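Galectin 2 (Gallus gallus, PDB 2YMZ) probably binds carbohydrate as a galectin built as a dimer of beta-sandwich subunits. Local coordinates at residues 7-12 with 111-116; 15-20 with 125-130; 21-26 with 79-84; 47-52 with 71-76. All blocks are in the same frame, centred on the assembly; numbering follows the deposited sequence.

Contact 1. Residues 7-12 with 111-116; sequences FNLDWK and DKISYL
Leu-9 is the bump of this contact, and Ile-113 and Leu-116 line the hollow it fills. Its CB rests on the carbonyl oxygen of Ile-113, and its CD1 meets CB of Leu-116 at 3.9 Å, with CG2 of Ile-113 slightly farther off. A branched aliphatic chain suits this buried place, where one methyl can touch two apolar neighbours. Leu-9 N gives a hydrogen bond to Ser-114 O (2.9 Å), although the donor is tilted 32° from the carbonyl plane.

Trp-11 and Ile-113 form an antiparallel hydrogen-bonded pair, Trp-11 N to Ile-113 O at 2.9 Å and Ile-113 N to Trp-11 O at 2.7 Å. With CG of Trp-11 anti to the backbone N (chi1 -160°), the two side chains lie side by side, CB of Ile-113 against the indole edge near CE3; a broad apolar ring suits this buried place between the sheets. On the exposed side, Asp-10 crosses the extended Lys-112 at about a right angle, and its OD1 forms a salt bridge with NZ of Lys-12 whose hydrogen bond is weak. The Phe-7 and Tyr-115 rings meet obliquely, CE2 of Phe-7 lying 3.5 Å from CE1 of Tyr-115; Tyr-115 OH bonds to Glu-5.

Ser-114 and Tyr-115 make a classic beta bulge facing Gly-35. Leu-9, Trp-11 and Leu-116 pack on Met-17 of strand 16-23 in the other sheet, and Phe-7 reaches Arg-2 of the second subunit.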
# COMPACT_ATOMS: atom_id res chain seq x y z
N PHE A 7 0.11 -3.45 7.34
CA PHE A 7 0.22 -3.86 8.74
C PHE A 7 1.54 -3.30 9.29
O PHE A 7 2.41 -2.83 8.53
CB PHE A 7 0.19 -5.38 8.89
CG PHE A 7 -1.02 -6.03 8.28
CD1 PHE A 7 -1.01 -6.43 6.94
CD2 PHE A 7 -2.16 -6.23 9.04
CE1 PHE A 7 -2.14 -7.00 6.36
CE2 PHE A 7 -3.31 -6.82 8.45
CZ PHE A 7 -3.28 -7.22 7.13
N ASN A 8 1.70 -3.25 10.60
CA ASN A 8 3.04 -2.81 11.06
C ASN A 8 3.50 -1.44 10.56
O ASN A 8 4.73 -1.17 10.42
CB ASN A 8 4.08 -3.90 10.70
CG ASN A 8 3.67 -5.28 11.22
OD1 ASN A 8 3.49 -6.27 10.47
ND2 ASN A 8 3.40 -5.31 12.50
N LEU A 9 2.55 -0.53 10.31
CA LEU A 9 2.95 0.83 10.08
C LEU A 9 3.48 1.12 11.49
O LEU A 9 3.33 0.34 12.44
CB LEU A 9 1.77 1.76 9.81
CG LEU A 9 0.95 1.74 8.55
CD1 LEU A 9 -0.31 2.57 8.74
CD2 LEU A 9 1.78 2.35 7.43
N ASP A 10 4.14 2.21 11.63
CA ASP A 10 4.63 2.49 12.92
C ASP A 10 4.39 3.94 12.85
O ASP A 10 5.32 4.74 12.94
CB ASP A 10 6.14 2.10 12.97
CG ASP A 10 6.85 2.61 14.21
OD1 ASP A 10 6.18 2.95 15.19
OD2 ASP A 10 8.09 2.68 14.21
N TRP A 11 3.11 4.32 12.62
CA TRP A 11 2.82 5.71 12.37
C TRP A 11 2.50 6.42 13.67
O TRP A 11 1.58 6.00 14.40
CB TRP A 11 1.60 5.86 11.44
CG TRP A 11 1.47 7.20 10.73
CD1 TRP A 11 2.43 7.88 10.08
CD2 TRP A 11 0.26 7.92 10.52
NE1 TRP A 11 1.94 9.00 9.53
CE2 TRP A 11 0.59 9.06 9.77
CE3 TRP A 11 -1.08 7.73 10.93
CZ2 TRP A 11 -0.35 10.01 9.40
CZ3 TRP A 11 -2.03 8.70 10.55
CH2 TRP A 11 -1.66 9.81 9.79
N LYS A 12 3.22 7.51 13.94
CA LYS A 12 3.12 8.18 15.24
C LYS A 12 2.77 9.63 15.11
O LYS A 12 2.80 10.28 14.04
CB LYS A 12 4.49 8.08 15.99
CG LYS A 12 4.77 6.70 16.61
CD LYS A 12 5.91 6.76 17.65
CE LYS A 12 5.79 5.66 18.70
NZ LYS A 12 6.28 4.33 18.22
N ASP A 111 -1.34 6.07 20.47
CA ASP A 111 -0.11 6.80 20.27
C ASP A 111 0.62 6.34 19.01
O ASP A 111 1.54 7.01 18.53
CB ASP A 111 0.81 6.73 21.53
CG ASP A 111 1.28 5.30 21.87
OD1 ASP A 111 0.72 4.28 21.41
OD2 ASP A 111 2.24 5.21 22.67
N LYS A 112 0.18 5.20 18.47
CA LYS A 112 0.80 4.65 17.29
C LYS A 112 -0.33 4.01 16.48
O LYS A 112 -1.17 3.31 17.02
CB LYS A 112 1.83 3.59 17.73
CG LYS A 112 2.46 2.76 16.62
CD LYS A 112 3.08 1.52 17.29
CE LYS A 112 3.44 0.48 16.25
NZ LYS A 112 4.52 -0.45 16.69
N ILE A 113 -0.29 4.21 15.18
CA ILE A 113 -1.22 3.57 14.26
C ILE A 113 -0.40 2.50 13.53
O ILE A 113 0.65 2.79 12.94
CB ILE A 113 -1.81 4.61 13.25
CG1 ILE A 113 -2.65 5.70 13.98
CG2 ILE A 113 -2.53 3.91 12.07
CD1 ILE A 113 -3.87 5.16 14.64
N SER A 114 -0.84 1.27 13.60
CA SER A 114 -0.10 0.23 12.91
C SER A 114 -0.80 -0.36 11.71
O SER A 114 -0.20 -1.10 10.93
CB SER A 114 0.31 -0.86 13.90
OG SER A 114 -0.84 -1.51 14.34
N TYR A 115 -2.09 -0.05 11.53
CA TYR A 115 -2.80 -0.73 10.51
C TYR A 115 -3.57 0.31 9.63
O TYR A 115 -4.13 1.27 10.15
CB TYR A 115 -3.85 -1.60 11.21
CG TYR A 115 -4.83 -2.25 10.30
CD1 TYR A 115 -4.50 -3.40 9.61
CD2 TYR A 115 -6.11 -1.69 10.14
CE1 TYR A 115 -5.38 -3.97 8.74
CE2 TYR A 115 -7.03 -2.26 9.26
CZ TYR A 115 -6.68 -3.38 8.58
OH TYR A 115 -7.62 -4.01 7.78
N LEU A 116 -3.58 0.04 8.30
CA LEU A 116 -4.36 0.87 7.36
C LEU A 116 -5.13 -0.07 6.40
O LEU A 116 -4.58 -1.04 5.90
CB LEU A 116 -3.36 1.68 6.51
CG LEU A 116 -3.79 2.40 5.20
CD1 LEU A 116 -4.87 3.46 5.42
CD2 LEU A 116 -2.54 3.03 4.54

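Contact 2. Residues 15-20 with 125-130; sequences GTMKIK and TSFKVE
Met-17 reaches across to the Phe-127 ring, the two side chains crossing at a slant. With CG of Met-17 anti to the backbone N (chi1 -178°), that carbon meets CE1 of Phe-127 at 3.6 Å. SD lies beside the ring edge, 5.2 Å from the Phe-127 centroid, a Met-aromatic contact. The bend at chi3 (-72°) carries CE to CG2 of Val-129, 3.9 Å away, and Met-17 and Val-129 run side by side in the same direction. Ile-19 sends CG1 to the ring edge at CD1 of Phe-127. The flexible thioether and the branched chains suit this buried face.

The strands 16-20 and 125-129 are antiparallel neighbours in one sheet of the galectin beta-sandwich, and the sheet runs on through residues 126-128 into the second subunit, where Phe-127 packs on its counterpart. Met-17/Val-129 and Ile-19/Phe-127 are non-hydrogen-bonded pairs, Lys-18/Lys-128 a hydrogen-bonded one. Thr-125 and Ser-126 both face Lys-20 in a classic beta bulge, their backbone N atoms reaching Lys-20 O from the same face of its plane.

On the other face the lysines carry their charges outward: NZ of Lys-18 is joined through a water to OE2 of Glu-130, and a second water links Thr-16 OG1 to that same carboxylate oxygen.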
# COMPACT_ATOMS: atom_id res chain seq x y z
N GLY A 15 3.14 12.36 12.39
CA GLY A 15 3.10 11.61 11.09
C GLY A 15 2.22 12.27 10.03
O GLY A 15 1.25 12.94 10.35
N THR A 16 2.55 12.07 8.74
CA THR A 16 1.75 12.64 7.62
C THR A 16 1.62 11.44 6.70
O THR A 16 2.57 10.66 6.55
CB THR A 16 2.52 13.72 6.86
OG1 THR A 16 2.74 14.82 7.73
CG2 THR A 16 1.69 14.31 5.71
N MET A 17 0.44 11.25 6.10
CA MET A 17 0.23 10.18 5.12
C MET A 17 -0.46 10.82 3.91
O MET A 17 -1.38 11.66 4.07
CB MET A 17 -0.69 9.15 5.74
CG MET A 17 -0.97 7.95 4.88
SD MET A 17 -2.04 6.82 5.87
CE MET A 17 -0.89 6.16 7.10
N LYS A 18 0.05 10.50 2.71
CA LYS A 18 -0.44 11.10 1.46
C LYS A 18 -0.99 9.92 0.67
O LYS A 18 -0.27 8.93 0.40
CB LYS A 18 0.72 11.84 0.74
CG LYS A 18 1.15 13.02 1.63
CD LYS A 18 2.45 13.69 1.14
CE LYS A 18 3.18 14.36 2.32
NZ LYS A 18 4.50 14.89 1.89
N ILE A 19 -2.30 9.99 0.34
CA ILE A 19 -2.94 8.91 -0.36
C ILE A 19 -3.51 9.52 -1.64
O ILE A 19 -4.38 10.38 -1.55
CB ILE A 19 -4.08 8.34 0.50
CG1 ILE A 19 -3.48 7.57 1.69
CG2 ILE A 19 -4.93 7.32 -0.32
CD1 ILE A 19 -4.45 7.25 2.82
N LYS A 20 -3.11 9.05 -2.79
CA LYS A 20 -3.72 9.53 -4.03
C LYS A 20 -4.31 8.38 -4.69
O LYS A 20 -3.77 7.27 -4.66
CB LYS A 20 -2.71 10.06 -5.07
CG LYS A 20 -1.96 11.28 -4.70
CD LYS A 20 -1.09 11.65 -5.94
CE LYS A 20 -1.84 12.54 -6.89
NZ LYS A 20 -0.85 13.22 -7.83
N THR A 125 -3.24 4.97 -6.28
CA THR A 125 -2.13 5.10 -7.22
C THR A 125 -0.82 5.60 -6.61
O THR A 125 0.23 5.33 -7.16
CB THR A 125 -2.51 6.03 -8.41
OG1 THR A 125 -2.86 7.25 -7.90
CG2 THR A 125 -3.73 5.53 -9.14
N SER A 126 -0.85 6.29 -5.48
CA SER A 126 0.41 6.72 -4.81
C SER A 126 0.11 6.69 -3.30
O SER A 126 -1.01 7.02 -2.88
CB SER A 126 0.71 8.18 -5.23
OG SER A 126 1.94 8.66 -4.75
N PHE A 127 1.10 6.31 -2.48
CA PHE A 127 0.93 6.29 -1.03
C PHE A 127 2.28 6.72 -0.47
O PHE A 127 3.29 6.22 -0.92
CB PHE A 127 0.59 4.87 -0.59
CG PHE A 127 0.75 4.65 0.88
CD1 PHE A 127 -0.26 5.04 1.78
CD2 PHE A 127 1.93 4.03 1.37
CE1 PHE A 127 -0.07 4.85 3.18
CE2 PHE A 127 2.09 3.85 2.73
CZ PHE A 127 1.09 4.22 3.62
N LYS A 128 2.26 7.61 0.52
CA LYS A 128 3.54 7.95 1.14
C LYS A 128 3.26 8.18 2.60
O LYS A 128 2.25 8.76 2.93
CB LYS A 128 4.06 9.23 0.52
CG LYS A 128 5.40 9.74 1.13
CD LYS A 128 5.99 10.82 0.21
CE LYS A 128 7.09 11.65 0.86
NZ LYS A 128 8.40 10.99 0.75
N VAL A 129 4.16 7.68 3.48
CA VAL A 129 3.94 7.90 4.92
C VAL A 129 5.31 8.32 5.52
O VAL A 129 6.34 7.77 5.13
CB VAL A 129 3.34 6.61 5.57
CG1 VAL A 129 4.19 5.32 5.37
CG2 VAL A 129 3.01 6.78 7.04
N GLU A 130 5.25 9.26 6.45
CA GLU A 130 6.47 9.67 7.19
C GLU A 130 6.08 10.08 8.57
O GLU A 130 4.89 10.12 8.87
CB GLU A 130 7.13 10.83 6.45
CG GLU A 130 6.26 12.04 6.32
CD GLU A 130 6.80 13.14 5.39
OE1 GLU A 130 7.52 12.86 4.39
OE2 GLU A 130 6.52 14.34 5.71
OXT GLU A 130 6.97 10.32 9.40
O HOH W 1 3.78 11.65 3.82
O HOH W 2 5.30 14.77 8.35
O HOH W 3 1.15 9.88 -2.38
O HOH W 4 5.40 16.07 4.23

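Contact 3. Residues 21-26 with 79-84; sequences GHISED and STVKII. With SO4 (sulfate ion), chain I.
Gly-21 pairs with Val-81, and Ile-23 adds one bond to Ser-79, in an antiparallel backbone contact where the end of strand 16-23 meets the start of strand 80-88 within the five-stranded sheet of the sandwich. Gly-21 and Val-81 exchange two bonds, Gly-21 N to Val-81 O at 2.9 Å and Val-81 N to Gly-21 O at 2.8 Å. The bond from Ile-23 N to Ser-79 O is nearly straight (2.8 Å, 171° at the hydrogen), with the donor nearly along the C=O axis. Glycine readily takes the fully extended backbone that residue 21 has here. The short strand axes lie 123° apart, so the pair is strongly splayed.

His-22 and Thr-80 are the non-hydrogen-bonded pair between these bonds. Their side chains cross at about a right angle, with Thr-80 OG1 at the imidazole edge, 3.9 Å from ND1 of His-22. Another edge of that ring faces a sulfate ion, probably from the crystallisation liquor, which accepts a hydrogen bond at O4 from Glu-25 N (3.1 Å). On the buried face CD1 of Ile-23 meets CG2 of Val-81 at 3.8 Å, two beta-branched residues that suit a strand and its apolar side.

Strand 122-129 lies on the far side of strand 16-23, where the backbone of His-22 hydrogen-bonds to that of Lys-123; on its apolar side, Ile-23 packs on Phe-30 of strand 30-34 and on Phe-122.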
# COMPACT_ATOMS: atom_id res chain seq x y z
N GLY A 21 -5.44 8.59 -5.37
CA GLY A 21 -5.99 7.45 -6.06
C GLY A 21 -7.19 7.83 -6.88
O GLY A 21 -7.57 9.03 -6.92
N HIS A 22 -7.67 6.84 -7.61
CA HIS A 22 -8.79 7.03 -8.55
C HIS A 22 -10.15 6.61 -7.93
O HIS A 22 -10.32 5.48 -7.51
CB HIS A 22 -8.50 6.19 -9.78
CG HIS A 22 -9.55 6.37 -10.84
ND1 HIS A 22 -9.63 7.48 -11.66
CD2 HIS A 22 -10.62 5.60 -11.15
CE1 HIS A 22 -10.69 7.37 -12.44
NE2 HIS A 22 -11.31 6.25 -12.15
N ILE A 23 -11.13 7.52 -7.97
CA ILE A 23 -12.48 7.19 -7.46
C ILE A 23 -13.21 6.60 -8.66
O ILE A 23 -13.22 7.21 -9.69
CB ILE A 23 -13.19 8.46 -6.97
CG1 ILE A 23 -12.41 9.02 -5.73
CG2 ILE A 23 -14.65 8.16 -6.54
CD1 ILE A 23 -12.82 10.43 -5.30
N SER A 24 -13.81 5.43 -8.48
CA SER A 24 -14.50 4.69 -9.54
C SER A 24 -15.62 5.58 -10.10
O SER A 24 -16.27 6.37 -9.38
CB SER A 24 -15.08 3.36 -8.99
OG SER A 24 -14.08 2.54 -8.34
N GLU A 25 -15.88 5.43 -11.41
CA GLU A 25 -16.94 6.20 -12.07
C GLU A 25 -18.30 5.84 -11.44
O GLU A 25 -19.22 6.68 -11.37
CB GLU A 25 -16.91 5.86 -13.60
CG GLU A 25 -17.73 6.83 -14.44
CD GLU A 25 -17.14 8.24 -14.48
OE1 GLU A 25 -16.00 8.41 -14.98
OE2 GLU A 25 -17.82 9.19 -14.02
N ASP A 26 -18.38 4.61 -10.96
CA ASP A 26 -19.59 4.07 -10.33
C ASP A 26 -19.53 4.04 -8.80
O ASP A 26 -20.41 3.48 -8.19
CB ASP A 26 -19.81 2.63 -10.79
CG ASP A 26 -20.14 2.56 -12.25
OD1 ASP A 26 -20.85 3.48 -12.74
OD2 ASP A 26 -19.65 1.63 -12.92
N SER A 79 -12.55 10.51 -10.71
CA SER A 79 -11.48 11.50 -10.74
C SER A 79 -10.30 10.91 -9.98
O SER A 79 -10.49 9.92 -9.18
CB SER A 79 -11.91 12.78 -10.00
OG SER A 79 -12.25 12.55 -8.58
N THR A 80 -9.16 11.57 -10.09
CA THR A 80 -7.98 11.16 -9.27
C THR A 80 -7.83 12.22 -8.22
O THR A 80 -7.99 13.40 -8.56
CB THR A 80 -6.71 11.14 -10.12
OG1 THR A 80 -6.81 10.03 -10.99
CG2 THR A 80 -5.40 10.97 -9.27
N VAL A 81 -7.68 11.84 -6.95
CA VAL A 81 -7.67 12.82 -5.86
C VAL A 81 -6.54 12.52 -4.91
O VAL A 81 -6.12 11.36 -4.80
CB VAL A 81 -8.94 12.85 -4.99
CG1 VAL A 81 -10.08 13.38 -5.81
CG2 VAL A 81 -9.30 11.50 -4.36
N LYS A 82 -6.05 13.58 -4.25
CA LYS A 82 -5.02 13.43 -3.25
C LYS A 82 -5.61 13.77 -1.89
O LYS A 82 -6.22 14.83 -1.75
CB LYS A 82 -3.86 14.37 -3.52
CG LYS A 82 -2.83 14.26 -2.38
CD LYS A 82 -1.51 14.92 -2.77
CE LYS A 82 -1.65 16.43 -2.74
NZ LYS A 82 -0.35 17.00 -3.20
N ILE A 83 -5.47 12.87 -0.92
CA ILE A 83 -5.97 13.08 0.47
C ILE A 83 -4.71 13.08 1.41
O ILE A 83 -3.92 12.18 1.33
CB ILE A 83 -6.93 11.94 0.81
CG1 ILE A 83 -8.20 12.08 -0.08
CG2 ILE A 83 -7.41 12.05 2.25
CD1 ILE A 83 -9.11 10.88 -0.26
N ILE A 84 -4.60 14.04 2.31
CA ILE A 84 -3.44 14.02 3.22
C ILE A 84 -3.99 13.86 4.64
O ILE A 84 -4.93 14.57 4.97
CB ILE A 84 -2.72 15.34 3.15
CG1 ILE A 84 -2.12 15.43 1.74
CG2 ILE A 84 -1.59 15.37 4.22
CD1 ILE A 84 -1.52 16.74 1.30
S SO4 I . -13.37 2.55 -12.80
O1 SO4 I . -12.82 1.95 -14.04
O2 SO4 I . -12.27 2.55 -11.79
O3 SO4 I . -14.48 1.72 -12.27
O4 SO4 I . -13.84 3.92 -13.11

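Contact 4. Residues 47-52 with 71-76; sequences PRFNES and KHFNFY
The Phe-73 ring is held between Ser-52 on one face and Phe-75 on the other, with its edge toward the face of Phe-49, and following it outward gives most of the apolar contact. Its CB sits against Ser-52 OG at 3.6 Å. With CG anti to the backbone N (chi1 -170°), the ring heads into the turn: CD1 touches the same hydroxyl oxygen, and CD2 lies against the carbonyl carbon of Ser-52. CE2 comes 3.5 Å from Arg-48 O and also touches CB of Pro-47, while CE1 meets CD1 of Phe-49 at 3.6 Å. The tip, CZ, stands over Phe-49, the Phe-73 and Phe-49 rings making a T-shaped (edge-to-face) pair. Ser-52 CA makes a CH-pi contact, 4.1 Å from the Phe-73 centroid. A large flat side chain suits a slot walled by backbone, proline and other rings. Beside it, Pro-47 CG packs on Phe-75 CE2 at 3.7 Å, and Phe-49 CZ on Phe-75 CB.

Polar groups flank the turn, which the bond from Ser-52 N to Phe-49 O spans. Lys-71, its chain bent twice, gives a hydrogen bond from NZ to Ser-52 O (3.1 Å) and a weak one to Glu-51 O. Arg-48 grips Glu-51 side-on, NE to OE1 at 2.8 Å and NH2 to OE2. Arg-48 belongs to the His-Phe-Asn-Pro-Arg signature that galectins generally use in galactoside recognition.

The contact sits at the end of strand 40-48, with Ile-54 of strand 53-60 packing on Phe-73 and Phe-75, and Ile-23 of strand 16-23 on Phe-49 and Phe-75.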
# COMPACT_ATOMS: atom_id res chain seq x y z
N PRO A 47 -16.03 9.17 2.66
CA PRO A 47 -16.89 10.01 1.82
C PRO A 47 -18.01 9.20 1.21
O PRO A 47 -17.79 8.12 0.68
CB PRO A 47 -15.93 10.41 0.69
CG PRO A 47 -14.53 10.43 1.30
CD PRO A 47 -14.62 9.18 2.23
N ARG A 48 -19.22 9.72 1.31
CA ARG A 48 -20.41 9.00 0.82
C ARG A 48 -21.10 9.89 -0.24
O ARG A 48 -21.54 11.01 0.07
CB ARG A 48 -21.33 8.79 2.00
CG ARG A 48 -20.74 7.59 2.82
CD ARG A 48 -21.73 6.85 3.69
NE ARG A 48 -22.99 6.61 3.03
CZ ARG A 48 -23.43 5.45 2.49
NH1 ARG A 48 -22.68 4.35 2.53
NH2 ARG A 48 -24.67 5.44 1.89
N PHE A 49 -21.16 9.36 -1.44
CA PHE A 49 -21.62 10.18 -2.58
C PHE A 49 -23.15 10.32 -2.51
O PHE A 49 -23.64 11.40 -2.78
CB PHE A 49 -21.21 9.55 -3.91
CG PHE A 49 -19.77 9.86 -4.26
CD1 PHE A 49 -19.47 11.02 -4.95
CD2 PHE A 49 -18.77 8.99 -3.88
CE1 PHE A 49 -18.16 11.33 -5.24
CE2 PHE A 49 -17.41 9.27 -4.20
CZ PHE A 49 -17.14 10.45 -4.89
N ASN A 50 -23.84 9.33 -1.96
CA ASN A 50 -25.36 9.36 -2.05
C ASN A 50 -25.87 10.51 -1.23
O ASN A 50 -26.81 11.21 -1.62
CB ASN A 50 -25.96 8.06 -1.43
CG ASN A 50 -25.74 6.85 -2.29
OD1 ASN A 50 -25.27 6.94 -3.41
ND2 ASN A 50 -26.12 5.67 -1.76
N GLU A 51 -25.29 10.71 -0.04
CA GLU A 51 -25.73 11.75 0.85
C GLU A 51 -24.86 13.00 0.78
O GLU A 51 -25.07 13.94 1.56
CB GLU A 51 -25.84 11.24 2.29
CG GLU A 51 -26.74 10.00 2.41
CD GLU A 51 -25.93 8.73 2.49
OE1 GLU A 51 -24.70 8.81 2.76
OE2 GLU A 51 -26.46 7.64 2.21
N SER A 52 -23.85 12.93 -0.10
CA SER A 52 -22.91 14.06 -0.31
C SER A 52 -22.32 14.55 1.02
O SER A 52 -22.46 15.70 1.42
CB SER A 52 -23.63 15.24 -1.06
OG SER A 52 -22.63 16.16 -1.46
N LYS A 71 -20.26 18.32 5.68
CA LYS A 71 -21.04 18.47 4.46
C LYS A 71 -20.25 19.18 3.36
O LYS A 71 -20.73 19.30 2.24
CB LYS A 71 -22.34 19.22 4.76
CG LYS A 71 -23.27 18.32 5.55
CD LYS A 71 -23.87 17.30 4.58
CE LYS A 71 -24.45 17.93 3.30
NZ LYS A 71 -25.11 16.95 2.37
N HIS A 72 -18.98 19.47 3.66
CA HIS A 72 -18.08 20.10 2.66
C HIS A 72 -17.57 18.98 1.77
O HIS A 72 -16.57 18.30 2.09
CB HIS A 72 -16.90 20.84 3.34
CG HIS A 72 -16.12 21.70 2.39
ND1 HIS A 72 -16.21 23.08 2.39
CD2 HIS A 72 -15.31 21.38 1.35
CE1 HIS A 72 -15.44 23.57 1.44
NE2 HIS A 72 -14.88 22.57 0.79
N PHE A 73 -18.26 18.74 0.66
CA PHE A 73 -18.06 17.49 -0.11
C PHE A 73 -17.80 17.86 -1.56
O PHE A 73 -18.72 18.17 -2.33
CB PHE A 73 -19.35 16.65 -0.15
CG PHE A 73 -19.14 15.29 -0.69
CD1 PHE A 73 -19.25 15.02 -2.05
CD2 PHE A 73 -18.81 14.24 0.17
CE1 PHE A 73 -19.06 13.74 -2.57
CE2 PHE A 73 -18.63 12.96 -0.36
CZ PHE A 73 -18.76 12.69 -1.72
N ASN A 74 -16.56 17.85 -1.91
CA ASN A 74 -16.13 18.19 -3.27
C ASN A 74 -15.31 17.01 -3.75
O ASN A 74 -14.08 17.12 -3.98
CB ASN A 74 -15.21 19.42 -3.28
CG ASN A 74 -15.99 20.73 -3.39
OD1 ASN A 74 -17.05 20.78 -3.99
ND2 ASN A 74 -15.50 21.76 -2.74
N PHE A 75 -15.99 15.89 -3.89
CA PHE A 75 -15.34 14.72 -4.45
C PHE A 75 -16.13 14.45 -5.63
O PHE A 75 -17.36 14.67 -5.65
CB PHE A 75 -15.36 13.51 -3.50
CG PHE A 75 -14.33 13.54 -2.37
CD1 PHE A 75 -12.98 13.34 -2.66
CD2 PHE A 75 -14.71 13.76 -1.05
CE1 PHE A 75 -12.00 13.33 -1.62
CE2 PHE A 75 -13.74 13.77 0.00
CZ PHE A 75 -12.41 13.53 -0.29
N TYR A 76 -15.50 13.88 -6.62
CA TYR A 76 -16.16 13.59 -7.89
C TYR A 76 -15.92 12.21 -8.35
O TYR A 76 -14.77 11.74 -8.39
CB TYR A 76 -15.63 14.59 -8.97
CG TYR A 76 -15.85 15.98 -8.48
CD1 TYR A 76 -17.05 16.64 -8.73
CD2 TYR A 76 -14.91 16.63 -7.68
CE1 TYR A 76 -17.28 17.90 -8.25
CE2 TYR A 76 -15.15 17.86 -7.17
CZ TYR A 76 -16.32 18.50 -7.46
OH TYR A 76 -16.52 19.73 -6.92
O HOH W 5 -22.67 18.38 0.37

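How the contacts relate
From the N terminus, residues 7-12 wait for 111-116 to close contact 1, and 15-20 wait for 125-130 to close contact 2. Because their segments alternate along the chain, these two cross, and they touch where Trp-11 meets Glu-130 and Val-129. Contact 3 is nested inside both, and contact 4 is the innermost loop. Contacts 2 and 3 lie within the five-stranded sheet, giving strand 16-23 a partner on each flank. Contact 1 joins strands 11-12 and 112-120 of the other sheet, and contact 4 ties the end of strand 40-48 to the loop before strand 80-88, touching contact 3 where Phe-75 meets Ile-83. Contacts 1 and 2 also touch the second subunit.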